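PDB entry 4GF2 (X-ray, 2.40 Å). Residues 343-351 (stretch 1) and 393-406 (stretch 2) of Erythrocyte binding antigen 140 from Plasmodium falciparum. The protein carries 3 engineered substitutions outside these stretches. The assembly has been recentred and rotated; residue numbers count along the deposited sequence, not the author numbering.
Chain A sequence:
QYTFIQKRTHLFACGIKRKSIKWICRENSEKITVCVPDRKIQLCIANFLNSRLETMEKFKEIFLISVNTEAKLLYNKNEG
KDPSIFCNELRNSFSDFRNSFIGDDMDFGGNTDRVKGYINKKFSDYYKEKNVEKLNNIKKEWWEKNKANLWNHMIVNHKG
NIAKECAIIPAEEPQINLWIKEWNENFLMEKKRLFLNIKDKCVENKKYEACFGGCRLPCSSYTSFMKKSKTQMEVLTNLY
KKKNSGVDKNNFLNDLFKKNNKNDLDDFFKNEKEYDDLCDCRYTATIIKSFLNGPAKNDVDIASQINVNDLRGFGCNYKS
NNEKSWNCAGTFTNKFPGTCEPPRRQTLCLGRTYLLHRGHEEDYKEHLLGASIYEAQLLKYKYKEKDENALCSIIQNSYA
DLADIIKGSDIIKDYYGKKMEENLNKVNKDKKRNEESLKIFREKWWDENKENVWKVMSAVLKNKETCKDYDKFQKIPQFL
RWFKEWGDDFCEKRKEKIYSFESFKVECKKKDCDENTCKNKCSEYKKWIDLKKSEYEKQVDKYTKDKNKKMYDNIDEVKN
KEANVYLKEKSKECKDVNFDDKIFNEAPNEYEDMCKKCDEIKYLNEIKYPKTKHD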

ATOM      1  N   PRO A 343      -5.757  30.092  11.224  1.00 44.32           N
ATOM      2  CA  PRO A 343      -4.561  29.608  11.923  1.00 44.59           C
ATOM      3  C   PRO A 343      -4.467  28.086  11.902  1.00 46.07           C
ATOM      4  O   PRO A 343      -3.381  27.526  11.757  1.00 47.98           O
ATOM      5  N   ARG A 344      -5.610  27.429  12.049  1.00 45.67           N
ATOM      6  CA  ARG A 344      -5.685  25.978  12.010  1.00 44.44           C
ATOM      7  C   ARG A 344      -5.141  25.440  10.685  1.00 42.92           C
ATOM      8  O   ARG A 344      -4.455  24.423  10.657  1.00 43.36           O
ATOM      9  N   ARG A 345      -5.439  26.130   9.588  1.00 40.92           N
ATOM     10  CA  ARG A 345      -4.969  25.711   8.269  1.00 37.54           C
ATOM     11  C   ARG A 345      -3.475  25.973   8.106  1.00 38.42           C
ATOM     12  O   ARG A 345      -2.768  25.212   7.442  1.00 39.21           O
ATOM     13  N   GLN A 346      -3.003  27.055   8.715  1.00 39.41           N
ATOM     14  CA  GLN A 346      -1.597  27.433   8.652  1.00 40.20           C
ATOM     15  C   GLN A 346      -0.715  26.428   9.382  1.00 41.38           C
ATOM     16  O   GLN A 346       0.474  26.318   9.095  1.00 43.84           O
ATOM     17  N   THR A 347      -1.301  25.712  10.336  1.00 40.39           N
ATOM     18  CA  THR A 347      -0.544  24.784  11.171  1.00 41.31           C
ATOM     19  C   THR A 347      -0.994  23.334  10.977  1.00 43.18           C
ATOM     20  O   THR A 347      -0.681  22.470  11.790  1.00 46.58           O
ATOM     21  N   LEU A 348      -1.724  23.079   9.896  1.00 41.83           N
ATOM     22  CA  LEU A 348      -2.210  21.737   9.577  1.00 42.18           C
ATOM     23  C   LEU A 348      -1.063  20.740   9.393  1.00 39.93           C
ATOM     24  O   LEU A 348      -0.081  21.024   8.710  1.00 39.25           O
ATOM     25  N   CYS A 349      -1.201  19.567  10.003  1.00 39.64           N
ATOM     26  CA  CYS A 349      -0.182  18.530   9.903  1.00 40.84           C
ATOM     27  C   CYS A 349      -0.290  17.749   8.598  1.00 38.11           C
ATOM     28  O   CYS A 349      -1.286  17.072   8.347  1.00 36.66           O
ATOM     29  N   LEU A 350       0.748  17.854   7.776  1.00 38.50           N
ATOM     30  CA  LEU A 350       0.834  17.102   6.533  1.00 39.79           C
ATOM     31  C   LEU A 350       2.085  16.228   6.490  1.00 39.86           C
ATOM     32  O   LEU A 350       2.207  15.345   5.647  1.00 40.65           O
ATOM     33  N   GLY A 351       3.018  16.475   7.400  1.00 38.29           N
ATOM     34  CA  GLY A 351       4.240  15.697   7.451  1.00 37.29           C
ATOM     35  C   GLY A 351       5.118  15.908   6.234  1.00 37.06           C
ATOM     36  O   GLY A 351       4.922  16.844   5.459  1.00 34.84           O
ATOM     37  N   SER A 393     -16.920  19.900  15.103  1.00 63.71           N
ATOM     38  CA  SER A 393     -16.798  20.823  13.980  1.00 64.68           C
ATOM     39  C   SER A 393     -15.338  21.172  13.675  1.00 60.13           C
ATOM     40  O   SER A 393     -14.976  21.364  12.517  1.00 58.05           O
ATOM     41  N   ILE A 394     -14.503  21.237  14.706  1.00 59.14           N
ATOM     42  CA  ILE A 394     -13.087  21.541  14.519  1.00 56.43           C
ATOM     43  C   ILE A 394     -12.372  20.427  13.754  1.00 55.62           C
ATOM     44  O   ILE A 394     -11.481  20.693  12.945  1.00 55.87           O
ATOM     45  N   ILE A 395     -12.751  19.182  14.024  1.00 55.26           N
ATOM     46  CA  ILE A 395     -12.161  18.039  13.336  1.00 51.47           C
ATOM     47  C   ILE A 395     -12.583  18.055  11.874  1.00 52.05           C
ATOM     48  O   ILE A 395     -11.789  17.750  10.983  1.00 49.56           O
ATOM     49  N   GLN A 396     -13.838  18.421  11.632  1.00 55.03           N
ATOM     50  CA  GLN A 396     -14.366  18.467  10.275  1.00 53.47           C
ATOM     51  C   GLN A 396     -13.706  19.574   9.462  1.00 52.38           C
ATOM     52  O   GLN A 396     -13.530  19.433   8.254  1.00 50.66           O
ATOM     53  N   ASN A 397     -13.348  20.674  10.123  1.00 53.21           N
ATOM     54  CA  ASN A 397     -12.645  21.766   9.450  1.00 50.27           C
ATOM     55  C   ASN A 397     -11.357  21.276   8.785  1.00 44.74           C
ATOM     56  O   ASN A 397     -11.135  21.508   7.594  1.00 44.68           O
ATOM     57  N   SER A 398     -10.513  20.590   9.547  1.00 41.00           N
ATOM     58  CA  SER A 398      -9.247  20.097   9.008  1.00 40.13           C
ATOM     59  C   SER A 398      -9.469  18.940   8.037  1.00 43.09           C
ATOM     60  O   SER A 398      -8.760  18.805   7.042  1.00 41.33           O
ATOM     61  N   TYR A 399     -10.462  18.111   8.326  1.00 47.47           N
ATOM     62  CA  TYR A 399     -10.854  17.051   7.410  1.00 47.39           C
ATOM     63  C   TYR A 399     -11.172  17.624   6.030  1.00 47.65           C
ATOM     64  O   TYR A 399     -10.690  17.129   5.011  1.00 47.25           O
ATOM     65  N   ALA A 400     -11.989  18.672   6.005  1.00 47.65           N
ATOM     66  CA  ALA A 400     -12.403  19.291   4.751  1.00 44.56           C
ATOM     67  C   ALA A 400     -11.226  19.968   4.045  1.00 42.31           C
ATOM     68  O   ALA A 400     -11.147  19.967   2.818  1.00 40.84           O
ATOM     69  N   ASP A 401     -10.319  20.557   4.817  1.00 42.39           N
ATOM     70  CA  ASP A 401      -9.142  21.187   4.237  1.00 39.73           C
ATOM     71  C   ASP A 401      -8.271  20.132   3.568  1.00 38.97           C
ATOM     72  O   ASP A 401      -7.709  20.363   2.498  1.00 39.52           O
ATOM     73  N   LEU A 402      -8.159  18.970   4.203  1.00 38.25           N
ATOM     74  CA  LEU A 402      -7.380  17.880   3.636  1.00 38.19           C
ATOM     75  C   LEU A 402      -7.980  17.473   2.303  1.00 39.90           C
ATOM     76  O   LEU A 402      -7.262  17.285   1.319  1.00 40.80           O
ATOM     77  N   ALA A 403      -9.304  17.351   2.278  1.00 41.15           N
ATOM     78  CA  ALA A 403     -10.019  17.016   1.059  1.00 41.02           C
ATOM     79  C   ALA A 403      -9.696  18.024  -0.043  1.00 43.11           C
ATOM     80  O   ALA A 403      -9.462  17.648  -1.193  1.00 46.41           O
ATOM     81  N   ASP A 404      -9.687  19.303   0.313  1.00 42.62           N
ATOM     82  CA  ASP A 404      -9.411  20.359  -0.656  1.00 42.79           C
ATOM     83  C   ASP A 404      -7.974  20.305  -1.154  1.00 38.93           C
ATOM     84  O   ASP A 404      -7.685  20.697  -2.287  1.00 37.07           O
ATOM     85  N   ILE A 405      -7.077  19.820  -0.305  1.00 38.67           N
ATOM     86  CA  ILE A 405      -5.664  19.740  -0.652  1.00 39.73           C
ATOM     87  C   ILE A 405      -5.432  18.577  -1.615  1.00 40.16           C
ATOM     88  O   ILE A 405      -4.711  18.712  -2.602  1.00 39.94           O
ATOM     89  N   ILE A 406      -6.066  17.444  -1.329  1.00 41.49           N
ATOM     90  CA  ILE A 406      -5.984  16.269  -2.186  1.00 42.49           C
ATOM     91  C   ILE A 406      -6.687  16.509  -3.521  1.00 43.97           C
ATOM     92  O   ILE A 406      -6.195  16.101  -4.573  1.00 46.14           O
TER

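The contact combines a polar cluster round Arg 344 with an apolar cluster on Leu 402 and Ile 405, and Arg 345 overlaps the second. Both are built on a face of the second stretch, helical throughout, that presents Ile 394, Asn 397, Ser 398, Asp 401, Leu 402 and Ile 405. This is the familiar three- and four-residue spacing that brings side chains to one side of a helix. Tyr 399 and Ile 395 point away from the first stretch and take no part. Together the two stretches bury 451 Å² of surface.

The polar interactions centre on Arg 344, whose CA-to-CB bond points toward the helix. Its chain is extended through chi1 and chi2 (both t), then turns at chi3 (p), so that the side chain sits like a knob among Ile 394, Asn 397, Ser 398 and Asp 401, its CD 4.1 Å from O of Ile 394. Asp 401, itself pointing toward the first stretch with chi1 m, meets the guanidinium near its plane: OD2 accepts hydrogen bonds from both NH1 and NH2 of Arg 344, each at 2.6 Å, and the pair forms a salt bridge. One carboxylate oxygen thus serves two nitrogens, with N-H...acceptor angles of 139°. NH1 of Arg 344 also donates to OG of Ser 398 at 2.9 Å. Over one face of the guanidinium lie CB of Asn 397 and the backbone N of Ser 398; CB of Asn 397 is 3.3 Å from NE of Arg 344. Asp 401 OD1 finds its hydrogen bond elsewhere in the structure. For Arg 344 the helix supplies both an acceptor near the guanidinium plane and close packing over one face.

Arg 345 works differently. Its CA-to-CB bond points sideways, but the t, p, t chain brings its end nearer the helix, where CD1 of Ile 405 covers one face of the guanidinium, 3.6 Å from NH2 of Arg 345. Its NE and NH2 are hydrogen-bonded elsewhere in the structure, so here the helix supplies packing to the charged group.

The apolar interactions begin just after the short helix of the first stretch ends. Leu 348 and Leu 350, both directed toward the helix, sit in different rotamers, t,p and m,t, yet reach the same two residues. CD2 of Leu 348 lies 3.6 Å from CD1 of Ile 405 and 4.0 Å from CD2 of Leu 402. CD2 of Leu 350 approaches CD2 of Leu 402 to 3.6 Å, while its CD1 is 4.1 Å from CD1 of Ile 405. Leu 402 and Ile 405 share the m,t rotamer. Between the two leucines, Cys 349 points sideways and is covalently bonded elsewhere in the structure.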

ATOM      1  CB  PRO A 343      -4.770  30.114  13.347  1.00 45.27           C
ATOM      2  CG  PRO A 343      -5.567  31.370  13.176  1.00 46.57           C
ATOM      3  CD  PRO A 343      -6.466  31.132  11.993  1.00 45.35           C
ATOM      4  CB  ARG A 344      -7.138  25.537  12.214  1.00 43.94           C
ATOM      5  CG  ARG A 344      -7.368  24.034  12.174  1.00 41.50           C
ATOM      6  CD  ARG A 344      -8.848  23.719  11.990  1.00 41.22           C
ATOM      7  NE  ARG A 344      -9.420  24.487  10.888  1.00 40.58           N
ATOM      8  CZ  ARG A 344      -9.187  24.247   9.601  1.00 40.18           C
ATOM      9  NH1 ARG A 344      -8.392  23.247   9.231  1.00 39.51           N
ATOM     10  NH2 ARG A 344      -9.749  25.014   8.679  1.00 41.61           N
ATOM     11  CB  ARG A 345      -5.755  26.432   7.173  1.00 35.82           C
ATOM     12  CG  ARG A 345      -5.198  26.244   5.761  1.00 35.80           C
ATOM     13  CD  ARG A 345      -5.243  24.792   5.316  1.00 36.69           C
ATOM     14  NE  ARG A 345      -4.657  24.615   3.987  1.00 37.38           N
ATOM     15  CZ  ARG A 345      -3.364  24.414   3.749  1.00 38.07           C
ATOM     16  NH1 ARG A 345      -2.492  24.360   4.746  1.00 37.72           N
ATOM     17  NH2 ARG A 345      -2.938  24.265   2.506  1.00 38.69           N
ATOM     18  CB  GLN A 346      -1.394  28.815   9.280  1.00 41.21           C
ATOM     19  CG  GLN A 346      -2.144  29.936   8.588  1.00 40.88           C
ATOM     20  CD  GLN A 346      -2.024  31.257   9.323  1.00 43.37           C
ATOM     21  OE1 GLN A 346      -0.968  31.589   9.861  1.00 44.13           O
ATOM     22  NE2 GLN A 346      -3.110  32.017   9.351  1.00 44.84           N
ATOM     23  CB  THR A 347      -0.676  25.151  12.657  1.00 42.63           C
ATOM     24  OG1 THR A 347      -2.026  24.939  13.089  1.00 45.89           O
ATOM     25  CG2 THR A 347      -0.294  26.609  12.884  1.00 41.51           C
ATOM     26  CB  LEU A 348      -3.052  21.794   8.301  1.00 44.59           C
ATOM     27  CG  LEU A 348      -3.605  20.482   7.744  1.00 44.93           C
ATOM     28  CD1 LEU A 348      -4.673  19.914   8.652  1.00 46.08           C
ATOM     29  CD2 LEU A 348      -4.151  20.702   6.346  1.00 44.12           C
ATOM     30  CB  CYS A 349      -0.285  17.567  11.086  1.00 44.72           C
ATOM     31  SG  CYS A 349       0.741  16.090  10.913  1.00 44.70           S
ATOM     32  CB  LEU A 350       0.834  18.061   5.344  1.00 42.06           C
ATOM     33  CG  LEU A 350      -0.435  18.902   5.182  1.00 44.05           C
ATOM     34  CD1 LEU A 350      -0.268  19.880   4.035  1.00 47.56           C
ATOM     35  CD2 LEU A 350      -1.651  18.013   4.956  1.00 41.87           C
ATOM     36  CB  SER A 393     -17.623  22.091  14.226  1.00 72.17           C
ATOM     37  OG  SER A 393     -17.278  22.715  15.449  1.00 75.35           O
ATOM     38  CB  ILE A 394     -12.373  21.754  15.865  1.00 56.92           C
ATOM     39  CG1 ILE A 394     -12.854  23.051  16.514  1.00 60.03           C
ATOM     40  CG2 ILE A 394     -10.870  21.809  15.662  1.00 53.23           C
ATOM     41  CD1 ILE A 394     -12.281  23.295  17.895  1.00 62.02           C
ATOM     42  CB  ILE A 395     -12.591  16.703  13.979  1.00 50.23           C
ATOM     43  CG1 ILE A 395     -11.955  16.538  15.362  1.00 50.19           C
ATOM     44  CG2 ILE A 395     -12.216  15.523  13.091  1.00 46.64           C
ATOM     45  CD1 ILE A 395     -10.445  16.440  15.342  1.00 45.91           C
ATOM     46  CB  GLN A 396     -15.883  18.656  10.288  1.00 55.49           C
ATOM     47  CG  GLN A 396     -16.653  17.397  10.631  1.00 58.85           C
ATOM     48  CD  GLN A 396     -18.145  17.536  10.380  1.00 66.06           C
ATOM     49  OE1 GLN A 396     -18.604  18.532   9.822  1.00 67.66           O
ATOM     50  NE2 GLN A 396     -18.908  16.531  10.792  1.00 71.88           N
ATOM     51  CB  ASN A 397     -12.328  22.905  10.427  1.00 50.30           C
ATOM     52  CG  ASN A 397     -13.555  23.729  10.793  1.00 52.07           C
ATOM     53  OD1 ASN A 397     -14.549  23.751  10.064  1.00 53.29           O
ATOM     54  ND2 ASN A 397     -13.479  24.426  11.923  1.00 51.84           N
ATOM     55  CB  SER A 398      -8.305  19.681  10.137  1.00 38.67           C
ATOM     56  OG  SER A 398      -7.805  20.827  10.806  1.00 38.19           O
ATOM     57  CB  TYR A 399     -12.077  16.319   7.956  1.00 47.86           C
ATOM     58  CG  TYR A 399     -12.698  15.363   6.969  1.00 44.25           C
ATOM     59  CD1 TYR A 399     -12.011  14.233   6.551  1.00 41.04           C
ATOM     60  CD2 TYR A 399     -13.970  15.586   6.459  1.00 45.32           C
ATOM     61  CE1 TYR A 399     -12.570  13.353   5.651  1.00 41.87           C
ATOM     62  CE2 TYR A 399     -14.539  14.706   5.558  1.00 46.28           C
ATOM     63  CZ  TYR A 399     -13.832  13.590   5.157  1.00 45.70           C
ATOM     64  OH  TYR A 399     -14.384  12.706   4.263  1.00 48.71           O
ATOM     65  CB  ALA A 400     -13.511  20.293   5.007  1.00 44.64           C
ATOM     66  CB  ASP A 401      -8.332  21.930   5.300  1.00 37.52           C
ATOM     67  CG  ASP A 401      -8.909  23.291   5.636  1.00 40.11           C
ATOM     68  OD1 ASP A 401      -9.707  23.828   4.838  1.00 42.03           O
ATOM     69  OD2 ASP A 401      -8.549  23.836   6.698  1.00 40.76           O
ATOM     70  CB  LEU A 402      -7.349  16.686   4.585  1.00 40.51           C
ATOM     71  CG  LEU A 402      -6.494  16.871   5.837  1.00 43.58           C
ATOM     72  CD1 LEU A 402      -6.764  15.762   6.842  1.00 48.40           C
ATOM     73  CD2 LEU A 402      -5.025  16.909   5.468  1.00 42.45           C
ATOM     74  CB  ALA A 403     -11.510  16.991   1.323  1.00 41.29           C
ATOM     75  CB  ASP A 404      -9.691  21.730  -0.044  1.00 45.40           C
ATOM     76  CG  ASP A 404     -11.122  22.176  -0.258  1.00 47.58           C
ATOM     77  OD1 ASP A 404     -11.591  22.102  -1.411  1.00 46.30           O
ATOM     78  OD2 ASP A 404     -11.776  22.595   0.720  1.00 49.81           O
ATOM     79  CB  ILE A 405      -4.799  19.594   0.617  1.00 40.73           C
ATOM     80  CG1 ILE A 405      -4.722  20.938   1.345  1.00 43.83           C
ATOM     81  CG2 ILE A 405      -3.398  19.113   0.276  1.00 39.07           C
ATOM     82  CD1 ILE A 405      -4.062  20.867   2.703  1.00 44.95           C
ATOM     83  CB  ILE A 406      -6.633  15.045  -1.514  1.00 44.06           C
ATOM     84  CG1 ILE A 406      -5.887  14.679  -0.228  1.00 45.16           C
ATOM     85  CG2 ILE A 406      -6.663  13.864  -2.471  1.00 44.06           C
ATOM     86  CD1 ILE A 406      -4.411  14.389  -0.417  1.00 45.95           C
TER